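Local coordinates for NADB-Rossmann Superfamily protein (Streptococcus agalactiae, PDB 3LEC), which probably methylates the N1 position of adenine 22 in tRNA, and carries a bound zinc ion, at residues A16-K21 with I143-I148; L121-N126 with D130-W135; A48-V53 with Q59-N64; I94-M99 with D106-D111. One frame throughout, in Å; residues are numbered along the deposited sequence. Where two conformers were deposited one is given.

Contact 1: residues A16-K21 with I143-I148; sequences ANYVPK and IVAEDI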
loop_
_atom_site.group_PDB
_atom_site.type_symbol
_atom_site.label_atom_id
_atom_site.label_comp_id
_atom_site.label_asym_id
_atom_site.label_seq_id
_atom_site.Cartn_x
_atom_site.Cartn_y
_atom_site.Cartn_z
ATOM N N ALA A 16 2.261 9.559 3.047
ATOM C CA ALA A 16 2.159 11.001 2.684
ATOM C C ALA A 16 3.454 11.550 2.088
ATOM O O ALA A 16 3.394 12.359 1.167
ATOM C CB ALA A 16 1.758 11.843 3.895
ATOM N N ASN A 17 4.603 11.097 2.606
ATOM C CA ASN A 17 5.912 11.605 2.151
ATOM C C ASN A 17 6.158 11.330 0.663
ATOM O O ASN A 17 6.978 12.009 0.058
ATOM C CB ASN A 17 7.090 11.015 2.948
ATOM C CG ASN A 17 7.062 11.381 4.427
ATOM O OD1 ASN A 17 7.637 10.677 5.259
ATOM N ND2 ASN A 17 6.394 12.464 4.760
ATOM N N TYR A 18 5.474 10.323 0.113
ATOM C CA TYR A 18 5.614 9.926 -1.291
ATOM C C TYR A 18 4.562 10.506 -2.239
ATOM O O TYR A 18 4.640 10.285 -3.445
ATOM C CB TYR A 18 5.623 8.412 -1.444
ATOM C CG TYR A 18 6.871 7.721 -0.982
ATOM C CD1 TYR A 18 8.085 7.888 -1.646
ATOM C CD2 TYR A 18 6.827 6.860 0.111
ATOM C CE1 TYR A 18 9.248 7.211 -1.212
ATOM C CE2 TYR A 18 7.969 6.186 0.538
ATOM C CZ TYR A 18 9.163 6.369 -0.121
ATOM O OH TYR A 18 10.273 5.680 0.323
ATOM N N VAL A 19 3.598 11.248 -1.702
ATOM C CA VAL A 19 2.564 11.863 -2.541
ATOM C C VAL A 19 3.181 13.123 -3.119
ATOM O O VAL A 19 3.717 13.948 -2.367
ATOM C CB VAL A 19 1.294 12.209 -1.731
ATOM C CG1 VAL A 19 0.210 12.822 -2.634
ATOM C CG2 VAL A 19 0.764 10.955 -1.052
ATOM N N PRO A 20 3.172 13.239 -4.460
ATOM C CA PRO A 20 3.795 14.375 -5.116
ATOM C C PRO A 20 3.135 15.671 -4.682
ATOM O O PRO A 20 1.919 15.710 -4.511
ATOM C CB PRO A 20 3.482 14.129 -6.602
ATOM C CG PRO A 20 3.352 12.669 -6.717
ATOM C CD PRO A 20 2.605 12.304 -5.445
ATOM N N LYS A 21 3.933 16.731 -4.547
ATOM C CA LYS A 21 3.389 18.070 -4.314
ATOM C C LYS A 21 2.377 18.458 -5.388
ATOM O O LYS A 21 2.604 18.225 -6.582
ATOM C CB LYS A 21 4.519 19.108 -4.309
ATOM C CG LYS A 21 5.577 18.859 -3.271
ATOM C CD LYS A 21 5.058 19.218 -1.893
ATOM C CE LYS A 21 6.198 19.396 -0.927
ATOM N NZ LYS A 21 5.654 19.319 0.435
ATOM N N ILE A 143 7.400 -0.453 -9.863
ATOM C CA ILE A 143 7.746 0.047 -8.539
ATOM C C ILE A 143 8.972 0.941 -8.692
ATOM O O ILE A 143 9.984 0.508 -9.273
ATOM C CB ILE A 143 8.081 -1.122 -7.583
ATOM C CG1 ILE A 143 6.849 -2.024 -7.412
ATOM C CG2 ILE A 143 8.579 -0.568 -6.241
ATOM C CD1 ILE A 143 7.181 -3.412 -6.878
ATOM N N VAL A 144 8.888 2.175 -8.192
ATOM C CA VAL A 144 10.000 3.148 -8.305
ATOM C C VAL A 144 10.641 3.523 -6.983
ATOM O O VAL A 144 11.707 4.136 -6.962
ATOM C CB VAL A 144 9.567 4.438 -9.044
ATOM C CG1 VAL A 144 9.207 4.123 -10.451
ATOM C CG2 VAL A 144 8.394 5.144 -8.303
ATOM N N ALA A 145 9.972 3.163 -5.884
ATOM C CA ALA A 145 10.524 3.238 -4.546
ATOM C C ALA A 145 9.756 2.299 -3.606
ATOM O O ALA A 145 8.555 2.001 -3.835
ATOM C CB ALA A 145 10.493 4.686 -4.007
ATOM N N GLU A 146 10.451 1.817 -2.572
ATOM C CA GLU A 146 9.818 1.058 -1.482
ATOM C C GLU A 146 10.345 1.493 -0.119
ATOM O O GLU A 146 11.488 1.937 0.004
ATOM C CB GLU A 146 10.005 -0.458 -1.646
ATOM C CG GLU A 146 9.500 -1.038 -2.945
ATOM C CD GLU A 146 9.794 -2.513 -3.065
ATOM O OE1 GLU A 146 10.988 -2.885 -2.947
ATOM O OE2 GLU A 146 8.839 -3.295 -3.306
ATOM N N ASP A 147 9.523 1.350 0.922
ATOM C CA ASP A 147 9.979 1.602 2.263
ATOM C C ASP A 147 9.440 0.495 3.160
ATOM O O ASP A 147 8.418 -0.071 2.859
ATOM C CB ASP A 147 9.474 2.952 2.772
ATOM C CG ASP A 147 10.107 3.353 4.096
ATOM O OD1 ASP A 147 11.330 3.171 4.277
ATOM O OD2 ASP A 147 9.379 3.867 4.961
ATOM N N ILE A 148 10.171 0.165 4.211
ATOM C CA ILE A 148 9.649 -0.717 5.260
ATOM C C ILE A 148 9.882 0.014 6.574
ATOM O O ILE A 148 10.966 0.577 6.807
ATOM C CB ILE A 148 10.274 -2.134 5.227
ATOM C CG1 ILE A 148 9.554 -3.052 6.225
ATOM C CG2 ILE A 148 11.814 -2.096 5.483
ATOM C CD1 ILE A 148 9.913 -4.515 6.096
#
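Tyr18 reaches out from the loop after helix 10-16 to lie against Ala145 and Asp147 on strand 143-148, while the two backbones stay well apart, with CA atoms no closer than 8.9 Å (Tyr18 to Ala145). Its CB points at the strand, and CG stands anti to the carbonyl carbon (chi1 -73°), which carries the ring across the gap. Tyr18 CE1 is the first ring atom to meet the strand, 4.0 Å from Ala145 CB, a methyl that approaches obliquely. The phenol tip goes further: Tyr18 OH lies 3.8 Å from Asp147 CB, which sits at the ring edge near its plane, and 3.9 Å from Glu146 O, too long for a hydrogen bond. Strand 141-150 is an outermost strand of a sheet ordered 3-2-1-4-5-7-6, the arrangement of class I methyltransferases, and here it carries a classic beta bulge in which Val144 and Ala145 both face Val160; Tyr18 also touches Val160. The loop side is set by a type I turn from Ala16 to Val19, closed by Val19 N to Ala16 O at 3.1 Å. Asp147 crosses the tyrosine at about a right angle, its carboxylate plane turned 59° from the ring, and it is the CB rather than the charged end that meets the hydroxyl. Glu146 points away from the tyrosine, and its carboxylate is taken up by Arg133 and by the backbone N of Phe178 and Leu179.

Contact 2: residues L121-N126 with D130-W135; sequences LVLQPN and DDLRKW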
loop_
_atom_site.group_PDB
_atom_site.type_symbol
_atom_site.label_atom_id
_atom_site.label_comp_id
_atom_site.label_asym_id
_atom_site.label_seq_id
_atom_site.Cartn_x
_atom_site.Cartn_y
_atom_site.Cartn_z
ATOM N N LEU A 121 0.851 5.723 -7.867
ATOM C CA LEU A 121 0.123 5.037 -6.802
ATOM C C LEU A 121 1.056 4.840 -5.632
ATOM O O LEU A 121 2.223 4.528 -5.822
ATOM C CB LEU A 121 -0.437 3.690 -7.249
ATOM C CG LEU A 121 -1.423 3.672 -8.427
ATOM C CD1 LEU A 121 -0.664 3.575 -9.745
ATOM C CD2 LEU A 121 -2.382 2.521 -8.277
ATOM N N VAL A 122 0.543 5.068 -4.425
ATOM C CA VAL A 122 1.262 4.718 -3.199
ATOM C C VAL A 122 0.401 3.680 -2.488
ATOM O O VAL A 122 -0.764 3.933 -2.184
ATOM C CB VAL A 122 1.511 5.957 -2.324
ATOM C CG1 VAL A 122 2.528 5.636 -1.211
ATOM C CG2 VAL A 122 2.062 7.103 -3.207
ATOM N N LEU A 123 0.966 2.498 -2.279
ATOM C CA LEU A 123 0.214 1.326 -1.847
ATOM C C LEU A 123 0.875 0.784 -0.593
ATOM O O LEU A 123 2.105 0.615 -0.535
ATOM C CB LEU A 123 0.206 0.262 -2.957
ATOM C CG LEU A 123 -0.256 0.722 -4.348
ATOM C CD1 LEU A 123 -0.020 -0.363 -5.408
ATOM C CD2 LEU A 123 -1.705 1.188 -4.310
ATOM N N GLN A 124 0.071 0.602 0.442
ATOM C CA GLN A 124 0.586 0.072 1.706
ATOM C C GLN A 124 -0.192 -1.217 2.002
ATOM O O GLN A 124 -1.258 -1.197 2.625
ATOM C CB GLN A 124 0.486 1.135 2.814
ATOM C CG GLN A 124 1.093 0.754 4.184
ATOM C CD GLN A 124 0.125 -0.062 5.040
ATOM O OE1 GLN A 124 -0.928 0.434 5.455
ATOM N NE2 GLN A 124 0.477 -1.321 5.304
ATOM N N PRO A 125 0.326 -2.352 1.508
ATOM C CA PRO A 125 -0.288 -3.639 1.816
ATOM C C PRO A 125 0.066 -4.081 3.233
ATOM O O PRO A 125 1.198 -3.820 3.706
ATOM C CB PRO A 125 0.347 -4.590 0.793
ATOM C CG PRO A 125 1.699 -3.950 0.463
ATOM C CD PRO A 125 1.537 -2.470 0.674
ATOM N N ASN A 126 -0.861 -4.764 3.896
ATOM C CA ASN A 126 -0.573 -5.300 5.228
ATOM C C ASN A 126 0.117 -6.656 5.204
ATOM O O ASN A 126 0.695 -7.073 6.217
ATOM C CB ASN A 126 -1.849 -5.428 6.060
ATOM C CG ASN A 126 -2.359 -4.096 6.545
ATOM O OD1 ASN A 126 -1.610 -3.098 6.608
ATOM N ND2 ASN A 126 -3.638 -4.058 6.888
ATOM N N ASP A 130 3.914 -9.936 -2.009
ATOM C CA ASP A 130 4.395 -10.594 -3.218
ATOM C C ASP A 130 3.285 -10.739 -4.272
ATOM O O ASP A 130 3.541 -10.580 -5.467
ATOM C CB ASP A 130 5.029 -11.955 -2.888
ATOM C CG ASP A 130 4.043 -12.947 -2.251
ATOM O OD1 ASP A 130 4.234 -14.166 -2.485
ATOM O OD2 ASP A 130 3.097 -12.529 -1.516
ATOM N N ASP A 131 2.061 -11.027 -3.824
ATOM C CA ASP A 131 0.921 -11.104 -4.730
ATOM C C ASP A 131 0.604 -9.762 -5.397
ATOM O O ASP A 131 0.212 -9.708 -6.556
ATOM C CB ASP A 131 -0.314 -11.622 -4.002
ATOM C CG ASP A 131 -0.212 -13.099 -3.656
ATOM O OD1 ASP A 131 0.520 -13.836 -4.350
ATOM O OD2 ASP A 131 -0.889 -13.530 -2.692
ATOM N N LEU A 132 0.777 -8.682 -4.651
ATOM C CA LEU A 132 0.580 -7.339 -5.193
ATOM C C LEU A 132 1.701 -7.029 -6.204
ATOM O O LEU A 132 1.436 -6.538 -7.289
ATOM C CB LEU A 132 0.524 -6.292 -4.085
ATOM C CG LEU A 132 0.419 -4.811 -4.483
ATOM C CD1 LEU A 132 -0.806 -4.534 -5.363
ATOM C CD2 LEU A 132 0.423 -3.911 -3.259
ATOM N N ARG A 133 2.948 -7.315 -5.837
ATOM C CA ARG A 133 4.047 -7.159 -6.785
ATOM C C ARG A 133 3.802 -7.956 -8.084
ATOM O O ARG A 133 4.094 -7.460 -9.176
ATOM C CB ARG A 133 5.401 -7.531 -6.160
ATOM C CG ARG A 133 5.858 -6.513 -5.119
ATOM C CD ARG A 133 7.362 -6.616 -4.797
ATOM N NE ARG A 133 7.634 -5.805 -3.616
ATOM C CZ ARG A 133 7.514 -6.241 -2.352
ATOM N NH1 ARG A 133 7.183 -7.504 -2.093
ATOM N NH2 ARG A 133 7.745 -5.409 -1.357
ATOM N N LYS A 134 3.259 -9.167 -7.967
ATOM C CA LYS A 134 3.026 -9.999 -9.153
ATOM C C LYS A 134 2.010 -9.359 -10.073
ATOM O O LYS A 134 2.172 -9.376 -11.291
ATOM C CB LYS A 134 2.536 -11.392 -8.785
ATOM C CG LYS A 134 3.590 -12.319 -8.214
ATOM C CD LYS A 134 2.922 -13.591 -7.687
ATOM C CE LYS A 134 3.942 -14.665 -7.340
ATOM N NZ LYS A 134 3.270 -15.968 -7.024
ATOM N N TRP A 135 0.985 -8.773 -9.476
ATOM C CA TRP A 135 -0.056 -8.123 -10.239
ATOM C C TRP A 135 0.491 -6.873 -10.911
ATOM O O TRP A 135 0.194 -6.638 -12.069
ATOM C CB TRP A 135 -1.261 -7.777 -9.380
ATOM C CG TRP A 135 -2.362 -7.185 -10.229
ATOM C CD1 TRP A 135 -3.399 -7.860 -10.802
ATOM C CD2 TRP A 135 -2.502 -5.810 -10.620
ATOM N NE1 TRP A 135 -4.176 -6.985 -11.530
ATOM C CE2 TRP A 135 -3.652 -5.722 -11.428
ATOM C CE3 TRP A 135 -1.783 -4.636 -10.338
ATOM C CZ2 TRP A 135 -4.108 -4.503 -11.972
ATOM C CZ3 TRP A 135 -2.225 -3.424 -10.907
ATOM C CH2 TRP A 135 -3.385 -3.377 -11.717
#
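Leu132 drives its CD2 methyl into the angle between Leu123 and Pro125, and this single branch makes all the closest contacts from the helix side. CD2 of Leu132 lies 3.9 Å from Pro125 CG and 4.1 Å from Pro125 CB, the leucine meeting the proline ring roughly at a right angle. Toward the start of the strand it meets Leu123, with Leu132 CD2 and Leu123 CD1 4.2 Å apart. The reach comes from chi1 of Leu132 (176°): with CG anti to the backbone N, the branch extends straight from helix 129-138 to the sheet. Strand 120-125 leads through a short connection into this helix, so the contact folds a strand-helix unit of the Rossmann-like domain onto itself. Leu132 also touches Ile104, which brings helix 101-110 into the same apolar layer. Gln124, between the two strand residues, faces the other way; its NE2 donates to Asn126 OD1 at 3.0 Å with an N-H...O angle of 167°, and its OE1 accepts from Arg11 and from Gly98 N. These polar bonds lie on the other side of the strand, and what meets between strand and helix here is aliphatic carbon, as expected of an interface held by close fit and the exclusion of water.

Contact 3: residues A48-V53 with Q59-N64; sequences AIAGEV and QSALKN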
loop_
_atom_site.group_PDB
_atom_site.type_symbol
_atom_site.label_atom_id
_atom_site.label_comp_id
_atom_site.label_asym_id
_atom_site.label_seq_id
_atom_site.Cartn_x
_atom_site.Cartn_y
_atom_site.Cartn_z
ATOM N N ALA A 48 -8.439 16.321 -2.936
ATOM C CA ALA A 48 -8.497 14.902 -2.611
ATOM C C ALA A 48 -9.927 14.380 -2.527
ATOM O O ALA A 48 -10.862 15.144 -2.282
ATOM C CB ALA A 48 -7.720 14.589 -1.315
ATOM N N ILE A 49 -10.072 13.080 -2.761
ATOM C CA ILE A 49 -11.327 12.349 -2.542
ATOM C C ILE A 49 -11.020 11.256 -1.528
ATOM O O ILE A 49 -10.013 10.515 -1.653
ATOM C CB ILE A 49 -11.884 11.722 -3.835
ATOM C CG1 ILE A 49 -12.149 12.799 -4.922
ATOM C CG2 ILE A 49 -13.154 10.886 -3.564
ATOM C CD1 ILE A 49 -12.147 12.193 -6.354
ATOM N N ALA A 50 -11.872 11.161 -0.516
ATOM C CA ALA A 50 -11.799 10.056 0.436
ATOM C C ALA A 50 -12.892 9.091 0.030
ATOM O O ALA A 50 -14.072 9.401 0.156
ATOM C CB ALA A 50 -12.000 10.546 1.879
ATOM N N GLY A 51 -12.494 7.929 -0.482
ATOM C CA GLY A 51 -13.444 6.954 -1.014
ATOM C C GLY A 51 -13.772 5.931 0.056
ATOM O O GLY A 51 -12.880 5.343 0.651
ATOM N N GLU A 52 -15.056 5.752 0.333
ATOM C CA GLU A 52 -15.464 4.848 1.391
ATOM C C GLU A 52 -16.481 3.910 0.786
ATOM O O GLU A 52 -17.198 4.285 -0.161
ATOM C CB GLU A 52 -16.054 5.597 2.605
ATOM C CG GLU A 52 -15.177 6.703 3.238
ATOM C CD GLU A 52 -13.821 6.203 3.788
ATOM O OE1 GLU A 52 -13.628 4.995 3.982
ATOM O OE2 GLU A 52 -12.935 7.043 4.024
ATOM N N VAL A 53 -16.542 2.706 1.345
ATOM C CA VAL A 53 -17.324 1.627 0.764
ATOM C C VAL A 53 -18.650 1.366 1.494
ATOM O O VAL A 53 -19.616 0.871 0.893
ATOM C CB VAL A 53 -16.457 0.326 0.662
ATOM C CG1 VAL A 53 -16.288 -0.349 2.047
ATOM C CG2 VAL A 53 -17.041 -0.619 -0.365
ATOM N N GLN A 59 -19.520 8.259 6.905
ATOM C CA GLN A 59 -19.961 9.317 7.807
ATOM C C GLN A 59 -18.797 9.900 8.637
ATOM O O GLN A 59 -18.717 11.122 8.847
ATOM C CB GLN A 59 -21.095 8.811 8.710
ATOM C CG GLN A 59 -22.369 8.395 7.941
ATOM C CD GLN A 59 -23.061 9.565 7.257
ATOM O OE1 GLN A 59 -22.788 10.727 7.563
ATOM N NE2 GLN A 59 -23.977 9.267 6.354
ATOM N N SER A 60 -17.907 9.015 9.094
ATOM C CA SER A 60 -16.700 9.393 9.837
ATOM C C SER A 60 -15.832 10.369 9.054
ATOM O O SER A 60 -15.456 11.426 9.542
ATOM C CB SER A 60 -15.862 8.147 10.156
ATOM O OG SER A 60 -16.626 7.152 10.791
ATOM N N ALA A 61 -15.493 9.981 7.830
ATOM C CA ALA A 61 -14.664 10.814 6.974
ATOM C C ALA A 61 -15.351 12.157 6.702
ATOM O O ALA A 61 -14.725 13.215 6.784
ATOM C CB ALA A 61 -14.355 10.075 5.678
ATOM N N LEU A 62 -16.643 12.115 6.394
ATOM C CA LEU A 62 -17.413 13.333 6.166
ATOM C C LEU A 62 -17.308 14.271 7.343
ATOM O O LEU A 62 -17.012 15.444 7.150
ATOM C CB LEU A 62 -18.898 13.032 5.906
ATOM C CG LEU A 62 -19.500 13.130 4.512
ATOM C CD1 LEU A 62 -21.011 13.041 4.643
ATOM C CD2 LEU A 62 -19.059 14.426 3.776
ATOM N N LYS A 63 -17.553 13.759 8.554
ATOM C CA LYS A 63 -17.516 14.581 9.769
ATOM C C LYS A 63 -16.129 15.172 9.973
ATOM O O LYS A 63 -16.000 16.356 10.285
ATOM C CB LYS A 63 -17.916 13.783 11.016
ATOM N N ASN A 64 -15.104 14.342 9.773
ATOM C CA ASN A 64 -13.726 14.779 10.009
ATOM C C ASN A 64 -13.329 15.877 9.047
ATOM O O ASN A 64 -12.737 16.869 9.453
ATOM C CB ASN A 64 -12.738 13.597 9.943
ATOM C CG ASN A 64 -12.832 12.682 11.164
ATOM O OD1 ASN A 64 -13.512 12.994 12.159
ATOM N ND2 ASN A 64 -12.118 11.559 11.107
#
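Ala61 turns its methyl from the helix straight at the strand, where it meets Ala50 and Glu52 in a small, buried patch. The two short side chains let the backbones come close: the CA atoms of Ala50 and Ala61 are 7.2 Å apart, and their CB atoms face each other at 4.5 Å. The tighter approach is to the glutamate, where Glu52 OE2 lies 3.7 Å from Ala61 CB. Glu52 gets there by folding: CG is anti to the carbonyl carbon and the chain then bends at chi2 (-61°), so that the carboxylate curls beside the helix. Pro57 and Tyr58, earlier in helix 55-67, and Ser30 also touch this side chain, and Val76 of strand 74-78 lies against Ala61, making the patch the inner seam of a beta-alpha-beta unit built from strand 45-52, helix 55-67 and strand 74-78.

The outer side of the helix is looser. Gln59 is exposed and points away from the strand, its NE2 donating to Asn55 OD1. Lys63 could be modelled only as far as CB, consistent with a mobile tail.

In Rossmann-fold methyltransferases an acidic residue at the end of the second strand commonly receives the ribose hydroxyls of the cofactor, and the position of Glu52 is consistent with that role, although no cofactor is bound here. Across the seam itself the chemistry is methyl against methyl and methyl against carboxylate oxygen, so Ala61 gives the Glu52 carboxylate a nonpolar flank.

Contact 4: residues I94-M99 with D106-D111; sequences ITICGM and DILNND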
loop_
_atom_site.group_PDB
_atom_site.type_symbol
_atom_site.label_atom_id
_atom_site.label_comp_id
_atom_site.label_asym_id
_atom_site.label_seq_id
_atom_site.Cartn_x
_atom_site.Cartn_y
_atom_site.Cartn_z
ATOM N N ILE A 94 -3.280 7.907 -6.595
ATOM C CA ILE A 94 -4.170 7.031 -5.821
ATOM C C ILE A 94 -3.368 6.411 -4.678
ATOM O O ILE A 94 -2.246 5.940 -4.881
ATOM C CB ILE A 94 -4.803 5.954 -6.710
ATOM C CG1 ILE A 94 -5.712 6.612 -7.778
ATOM C CG2 ILE A 94 -5.602 4.919 -5.880
ATOM C CD1 ILE A 94 -6.341 5.601 -8.761
ATOM N N THR A 95 -3.919 6.461 -3.471
ATOM C CA THR A 95 -3.340 5.741 -2.337
ATOM C C THR A 95 -4.313 4.636 -1.900
ATOM O O THR A 95 -5.531 4.834 -1.884
ATOM C CB THR A 95 -3.017 6.676 -1.152
ATOM O OG1 THR A 95 -4.158 7.486 -0.838
ATOM C CG2 THR A 95 -1.819 7.602 -1.471
ATOM N N ILE A 96 -3.781 3.460 -1.582
ATOM C CA ILE A 96 -4.595 2.385 -0.992
ATOM C C ILE A 96 -3.788 1.777 0.139
ATOM O O ILE A 96 -2.721 1.229 -0.112
ATOM C CB ILE A 96 -4.991 1.276 -2.003
ATOM C CG1 ILE A 96 -5.526 1.866 -3.322
ATOM C CG2 ILE A 96 -6.015 0.327 -1.369
ATOM C CD1 ILE A 96 -5.678 0.838 -4.452
ATOM N N CYS A 97 -4.287 1.901 1.373
ATOM C CA CYS A 97 -3.504 1.469 2.552
ATOM C C CYS A 97 -4.328 0.573 3.443
ATOM O O CYS A 97 -5.556 0.567 3.344
ATOM C CB CYS A 97 -3.039 2.665 3.381
ATOM S SG CYS A 97 -2.347 4.038 2.431
ATOM N N GLY A 98 -3.651 -0.170 4.317
ATOM C CA GLY A 98 -4.317 -0.935 5.385
ATOM C C GLY A 98 -5.201 -2.088 4.929
ATOM O O GLY A 98 -6.208 -2.424 5.578
HETATM N N MSE A 99 -4.852 -2.673 3.794
HETATM C CA MSE A 99 -5.517 -3.878 3.313
HETATM C C MSE A 99 -4.464 -4.851 2.808
HETATM O O MSE A 99 -3.342 -4.451 2.508
HETATM C CB MSE A 99 -6.499 -3.551 2.178
HETATM C CG MSE A 99 -7.510 -2.496 2.520
HETATM SE SE MSE A 99 -8.730 -2.185 1.040
HETATM C CE MSE A 99 -8.989 -0.272 1.304
ATOM N N ASP A 106 -6.751 -6.880 -6.285
ATOM C CA ASP A 106 -8.122 -7.074 -6.768
ATOM C C ASP A 106 -8.885 -5.800 -7.049
ATOM O O ASP A 106 -9.634 -5.740 -8.024
ATOM C CB ASP A 106 -8.936 -7.932 -5.800
ATOM C CG ASP A 106 -8.602 -9.400 -5.908
ATOM O OD1 ASP A 106 -7.854 -9.797 -6.836
ATOM O OD2 ASP A 106 -9.106 -10.168 -5.070
ATOM N N ILE A 107 -8.761 -4.819 -6.157
ATOM C CA ILE A 107 -9.410 -3.519 -6.327
ATOM C C ILE A 107 -8.830 -2.845 -7.581
ATOM O O ILE A 107 -9.558 -2.275 -8.389
ATOM C CB ILE A 107 -9.213 -2.633 -5.075
ATOM C CG1 ILE A 107 -9.950 -3.231 -3.874
ATOM C CG2 ILE A 107 -9.605 -1.156 -5.340
ATOM C CD1 ILE A 107 -9.580 -2.589 -2.547
ATOM N N LEU A 108 -7.515 -2.948 -7.741
ATOM C CA LEU A 108 -6.846 -2.391 -8.917
ATOM C C LEU A 108 -7.270 -3.098 -10.209
ATOM O O LEU A 108 -7.540 -2.441 -11.225
ATOM C CB LEU A 108 -5.333 -2.457 -8.746
ATOM C CG LEU A 108 -4.747 -1.491 -7.720
ATOM C CD1 LEU A 108 -3.256 -1.784 -7.530
ATOM C CD2 LEU A 108 -5.006 -0.019 -8.106
ATOM N N ASN A 109 -7.310 -4.429 -10.169
ATOM C CA ASN A 109 -7.664 -5.240 -11.343
ATOM C C ASN A 109 -9.108 -4.997 -11.795
ATOM O O ASN A 109 -9.354 -4.805 -12.976
ATOM C CB ASN A 109 -7.412 -6.727 -11.095
ATOM C CG ASN A 109 -7.338 -7.544 -12.396
ATOM O OD1 ASN A 109 -6.360 -7.478 -13.130
ATOM N ND2 ASN A 109 -8.366 -8.330 -12.658
ATOM N N ASN A 110 -10.033 -4.964 -10.842
ATOM C CA ASN A 110 -11.454 -4.711 -11.115
ATOM C C ASN A 110 -11.728 -3.412 -11.857
ATOM O O ASN A 110 -12.707 -3.302 -12.614
ATOM C CB ASN A 110 -12.277 -4.753 -9.821
ATOM C CG ASN A 110 -13.761 -4.914 -10.097
ATOM O OD1 ASN A 110 -14.149 -5.666 -10.991
ATOM N ND2 ASN A 110 -14.589 -4.198 -9.354
ATOM N N ASP A 111 -10.856 -2.431 -11.652
ATOM C CA ASP A 111 -11.009 -1.123 -12.280
ATOM C C ASP A 111 -9.760 -0.664 -13.009
ATOM O O ASP A 111 -9.455 0.530 -13.066
ATOM C CB ASP A 111 -11.449 -0.089 -11.240
ATOM C CG ASP A 111 -12.938 -0.150 -10.960
ATOM O OD1 ASP A 111 -13.734 -0.058 -11.923
ATOM O OD2 ASP A 111 -13.316 -0.298 -9.781
#
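Ile96 and Leu108 lie alongside each other with their side chains running in opposite senses, strand residue against helix residue, within the beta-alpha-beta unit formed by strand 93-99, helix 101-110 and strand 120-125. The overlap is at their ends: Ile96 CD1 lies 3.8 Å from Leu108 CD2 and 4.1 Å from Leu108 CG. The Leu108 CB does not aim at the strand, but the branched end swings back toward it. Ile96, by contrast, faces the helix directly, with CG1 anti to the carbonyl carbon (chi1 -47°) and CD1 extended beyond it (chi2 169°). The same methyl makes a looser contact with the neighbouring helix residue, Ile96 CD1 being 4.5 Å from Ile107 CG2. Leu123 and Val28, from the strands flanking Ile96 in the sheet, also touch its side chain, and Leu121 packs on Leu108, so this part belongs to the buried layer between sheet and helix.

Beyond Ile96 the chain turns a corner at Gly98, at a positive phi (66°) that a residue without a side chain adopts easily, and Met99, built as selenomethionine, comes back to face the helix. It is oriented differently from the first pair: Met99 and Ile107 cross at about a right angle. A bound sulfate, probably from the crystallisation liquor, sits about 4 Å from the Met99 side chain at this partly exposed end. Here a methyl meets the selenium, Ile107 CD1 to Met99 SE 3.7 Å.

All four contacts reach one sheet, and contacts 2, 3 and 4 are nested along the chain inside the long loop closed by contact 1. Contacts 2 and 4 are neighbours, with centres about 9 Å apart: Asn126 N lies 2.9 Å from Met99 O, and Trp135 NE1 lies 2.8 Å from Asn109 OD1, both probable hydrogen bonds. A salt bridge from Glu146 OE2 to Arg133 NE, 2.8 Å, ties contact 1 to contact 2. Contact 3 stands apart, its centre about 23 Å from those of contacts 1 and 2, and touches none of the others. The zinc is bound by residues including Asp140, between helix 129-138 and strand 141-150, and His165; all four contacts lie away from this site.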